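Local coordinates for protein putative Glycerophosphoryl diester phosphodiesterase (Silicibacter pomeroyi, PDB 3L12) that belongs to the glycerophosphoryl diester phosphodiesterase family, has a TIM-barrel type of fold and binds a magnesium ion, at residues P279-T287 and R303-S311. Residues are numbered along the deposited sequence; the frame is centred on the assembly and turned at random. Where two conformers were deposited one is given.
Sequences PEDIRRMAT and RILIDMGLS
R283 and D307 form a salt bridge between the two helices. NH2 of R283 donates to OD2 of D307 at 2.7 Å, with an N-H...O angle of 163°. The oxygen lies near the guanidinium plane, but the nitrogen meets it from above the carboxylate plane, and the two planes are 76° apart. A water completes the link. It accepts from NH1 of R283 and donates to OD2 of D307, so the second nitrogen is also tied to this carboxylate oxygen. The R283 chain leaves with CG opposite the backbone N and turns at chi3, which carries the guanidinium past M308 to D307.

M308 is a selenomethionine. Its CG is 3.6 Å from NH1 of R283, and its SE lies over one guanidinium face, offset toward the rim. A bend at chi3 brings its methyl CE to CB of A286 at 3.6 Å and to OG1 of T287 at 3.5 Å. That hydroxyl donates to the carbonyl O of R283, one turn back.

Further along, CD2 of L305 packs on CB of A286 at 3.9 Å. I304 points at the first turn of helix 279-288. Its CD1 rests on CA of P279 at 3.6 Å, and its CG2 meets CG2 of I282 at 3.9 Å. The segment axes cross at -52° and come within 10.0 Å.

A Schellman motif ends helix 298-307: N of L310 bonds to O of L305, N of G309 to O of I306, and G309 is the C-prime residue at positive phi. Beyond it, S311 makes backbone hydrogen bonds with S16 and V18. I282 also touches R300 and T301, earlier in helix 298-307. R108 of the second subunit donates to the carbonyl O of D307. The contact joins the helices that precede and follow strand 292-295 in the chain. That strand pairs in parallel with 19-23 and 270-273 in the TIM-barrel sheet.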
loop_
_atom_site.group_PDB
_atom_site.type_symbol
_atom_site.label_atom_id
_atom_site.label_comp_id
_atom_site.label_asym_id
_atom_site.label_seq_id
_atom_site.Cartn_x
_atom_site.Cartn_y
_atom_site.Cartn_z
ATOM N N PRO A 279 -4.103 7.739 -15.252
ATOM C CA PRO A 279 -4.382 6.594 -16.113
ATOM C C PRO A 279 -4.191 6.802 -17.605
ATOM O O PRO A 279 -3.598 5.934 -18.290
ATOM C CB PRO A 279 -5.831 6.265 -15.761
ATOM C CG PRO A 279 -6.073 6.853 -14.487
ATOM C CD PRO A 279 -5.114 7.932 -14.217
ATOM N N GLU A 280 -4.663 7.919 -18.149
ATOM C CA GLU A 280 -4.492 8.183 -19.577
ATOM C C GLU A 280 -3.011 8.368 -19.952
ATOM O O GLU A 280 -2.650 8.088 -21.086
ATOM C CB GLU A 280 -5.309 9.414 -20.055
ATOM C CG GLU A 280 -6.869 9.312 -20.010
ATOM C CD GLU A 280 -7.582 10.692 -19.886
ATOM O OE1 GLU A 280 -8.733 10.849 -20.388
ATOM O OE2 GLU A 280 -6.987 11.630 -19.271
ATOM N N ASP A 281 -2.194 8.884 -19.025
ATOM C CA ASP A 281 -0.741 9.057 -19.254
ATOM C C ASP A 281 -0.029 7.715 -19.204
ATOM O O ASP A 281 0.789 7.414 -20.056
ATOM C CB ASP A 281 -0.132 10.011 -18.249
ATOM C CG ASP A 281 -0.696 11.457 -18.351
ATOM O OD1 ASP A 281 -1.150 11.882 -19.430
ATOM O OD2 ASP A 281 -0.685 12.143 -17.303
ATOM N N ILE A 282 -0.419 6.893 -18.248
ATOM C CA ILE A 282 0.170 5.521 -18.143
ATOM C C ILE A 282 -0.096 4.754 -19.416
ATOM O O ILE A 282 0.820 4.206 -20.053
ATOM C CB ILE A 282 -0.340 4.798 -16.904
ATOM C CG1 ILE A 282 0.114 5.500 -15.622
ATOM C CG2 ILE A 282 0.110 3.323 -16.894
ATOM C CD1 ILE A 282 -0.653 5.074 -14.353
ATOM N N ARG A 283 -1.361 4.763 -19.846
ATOM C CA ARG A 283 -1.758 4.112 -21.077
ATOM C C ARG A 283 -1.007 4.648 -22.296
ATOM O O ARG A 283 -0.522 3.869 -23.100
ATOM C CB ARG A 283 -3.288 4.236 -21.272
ATOM C CG ARG A 283 -3.833 3.516 -22.456
ATOM C CD ARG A 283 -5.352 3.438 -22.407
ATOM N NE ARG A 283 -5.847 2.605 -21.324
ATOM C CZ ARG A 283 -6.077 1.286 -21.420
ATOM N NH1 ARG A 283 -5.936 0.638 -22.559
ATOM N NH2 ARG A 283 -6.531 0.636 -20.366
ATOM N N ARG A 284 -0.911 5.966 -22.441
ATOM C CA ARG A 284 -0.222 6.578 -23.592
ATOM C C ARG A 284 1.258 6.197 -23.599
ATOM O O ARG A 284 1.796 5.869 -24.678
ATOM C CB ARG A 284 -0.377 8.108 -23.591
ATOM C CG ARG A 284 0.178 8.759 -24.833
ATOM C CD ARG A 284 -0.138 10.222 -24.908
ATOM N NE ARG A 284 0.605 10.994 -23.916
ATOM C CZ ARG A 284 0.133 11.393 -22.739
ATOM N NH1 ARG A 284 -1.123 11.139 -22.368
ATOM N NH2 ARG A 284 0.933 12.061 -21.911
HETATM N N MSE A 285 1.899 6.181 -22.419
HETATM C CA MSE A 285 3.307 5.824 -22.351
HETATM C C MSE A 285 3.527 4.354 -22.727
HETATM O O MSE A 285 4.439 4.051 -23.469
HETATM C CB MSE A 285 3.954 6.114 -20.979
HETATM C CG MSE A 285 4.120 7.547 -20.642
HETATM SE SE MSE A 285 5.183 8.566 -21.961
HETATM C CE MSE A 285 3.788 9.182 -23.098
ATOM N N ALA A 286 2.666 3.457 -22.233
ATOM C CA ALA A 286 2.749 2.058 -22.645
ATOM C C ALA A 286 2.666 1.924 -24.177
ATOM O O ALA A 286 3.417 1.146 -24.780
ATOM C CB ALA A 286 1.676 1.176 -21.922
ATOM N N THR A 287 1.694 2.594 -24.795
ATOM C CA THR A 287 1.477 2.527 -26.245
ATOM C C THR A 287 2.675 3.014 -27.069
ATOM O O THR A 287 2.960 2.560 -28.174
ATOM C CB THR A 287 0.243 3.373 -26.626
ATOM O OG1 THR A 287 -0.900 2.872 -25.925
ATOM C CG2 THR A 287 -0.062 3.341 -28.113
ATOM N N ARG A 303 -2.387 -2.520 -13.092
ATOM C CA ARG A 303 -3.735 -2.797 -13.601
ATOM C C ARG A 303 -3.974 -2.326 -15.040
ATOM O O ARG A 303 -4.633 -3.012 -15.828
ATOM C CB ARG A 303 -4.757 -2.252 -12.620
ATOM C CG ARG A 303 -4.845 -3.104 -11.380
ATOM C CD ARG A 303 -5.650 -4.445 -11.594
ATOM N NE ARG A 303 -7.011 -4.070 -11.972
ATOM C CZ ARG A 303 -7.948 -3.682 -11.125
ATOM N NH1 ARG A 303 -7.819 -3.884 -9.807
ATOM N NH2 ARG A 303 -9.050 -3.142 -11.606
ATOM N N ILE A 304 -3.379 -1.215 -15.379
ATOM C CA ILE A 304 -3.470 -0.689 -16.760
ATOM C C ILE A 304 -2.680 -1.596 -17.699
ATOM O O ILE A 304 -3.189 -1.977 -18.734
ATOM C CB ILE A 304 -3.037 0.776 -16.862
ATOM C CG1 ILE A 304 -4.126 1.685 -16.257
ATOM C CG2 ILE A 304 -2.749 1.143 -18.294
ATOM C CD1 ILE A 304 -3.640 3.039 -15.929
ATOM N N LEU A 305 -1.498 -2.053 -17.275
ATOM C CA LEU A 305 -0.731 -2.991 -18.123
ATOM C C LEU A 305 -1.487 -4.298 -18.325
ATOM O O LEU A 305 -1.629 -4.774 -19.448
ATOM C CB LEU A 305 0.689 -3.214 -17.610
ATOM C CG LEU A 305 1.602 -1.982 -17.576
ATOM C CD1 LEU A 305 2.934 -2.275 -16.885
ATOM C CD2 LEU A 305 1.849 -1.432 -18.995
ATOM N N ILE A 306 -2.058 -4.841 -17.255
ATOM C CA ILE A 306 -2.866 -6.049 -17.393
ATOM C C ILE A 306 -4.075 -5.828 -18.325
ATOM O O ILE A 306 -4.391 -6.665 -19.143
ATOM C CB ILE A 306 -3.381 -6.552 -15.998
ATOM C CG1 ILE A 306 -2.245 -7.067 -15.103
ATOM C CG2 ILE A 306 -4.493 -7.593 -16.152
ATOM C CD1 ILE A 306 -1.417 -8.184 -15.678
ATOM N N ASP A 307 -4.742 -4.688 -18.196
ATOM C CA ASP A 307 -5.858 -4.358 -19.058
ATOM C C ASP A 307 -5.439 -4.307 -20.562
ATOM O O ASP A 307 -6.228 -4.632 -21.472
ATOM C CB ASP A 307 -6.445 -3.010 -18.676
ATOM C CG ASP A 307 -7.662 -2.690 -19.527
ATOM O OD1 ASP A 307 -8.727 -3.308 -19.267
ATOM O OD2 ASP A 307 -7.510 -1.914 -20.524
HETATM N N MSE A 308 -4.192 -3.930 -20.788
HETATM C CA MSE A 308 -3.577 -3.887 -22.132
HETATM C C MSE A 308 -2.949 -5.196 -22.559
HETATM O O MSE A 308 -2.342 -5.281 -23.628
HETATM C CB MSE A 308 -2.474 -2.763 -22.196
HETATM C CG MSE A 308 -3.072 -1.427 -21.925
HETATM SE SE MSE A 308 -1.778 -0.005 -21.849
HETATM C CE MSE A 308 -1.256 0.134 -23.707
ATOM N N GLY A 309 -3.132 -6.252 -21.782
ATOM C CA GLY A 309 -2.574 -7.549 -22.105
ATOM C C GLY A 309 -1.084 -7.703 -21.921
ATOM O O GLY A 309 -0.512 -8.673 -22.439
ATOM N N LEU A 310 -0.467 -6.764 -21.208
ATOM C CA LEU A 310 0.973 -6.729 -21.000
ATOM C C LEU A 310 1.290 -7.220 -19.576
ATOM O O LEU A 310 0.403 -7.475 -18.770
ATOM C CB LEU A 310 1.489 -5.312 -21.204
ATOM C CG LEU A 310 1.217 -4.680 -22.594
ATOM C CD1 LEU A 310 1.468 -3.172 -22.638
ATOM C CD2 LEU A 310 1.991 -5.413 -23.678
ATOM N N SER A 311 2.581 -7.317 -19.275
ATOM C CA SER A 311 3.019 -7.661 -17.942
ATOM C C SER A 311 4.319 -6.910 -17.686
ATOM O O SER A 311 4.839 -6.223 -18.566
ATOM C CB SER A 311 3.210 -9.167 -17.858
ATOM O OG SER A 311 4.266 -9.592 -18.696
HETATM O O HOH W 1 -6.712 -2.066 -23.487
#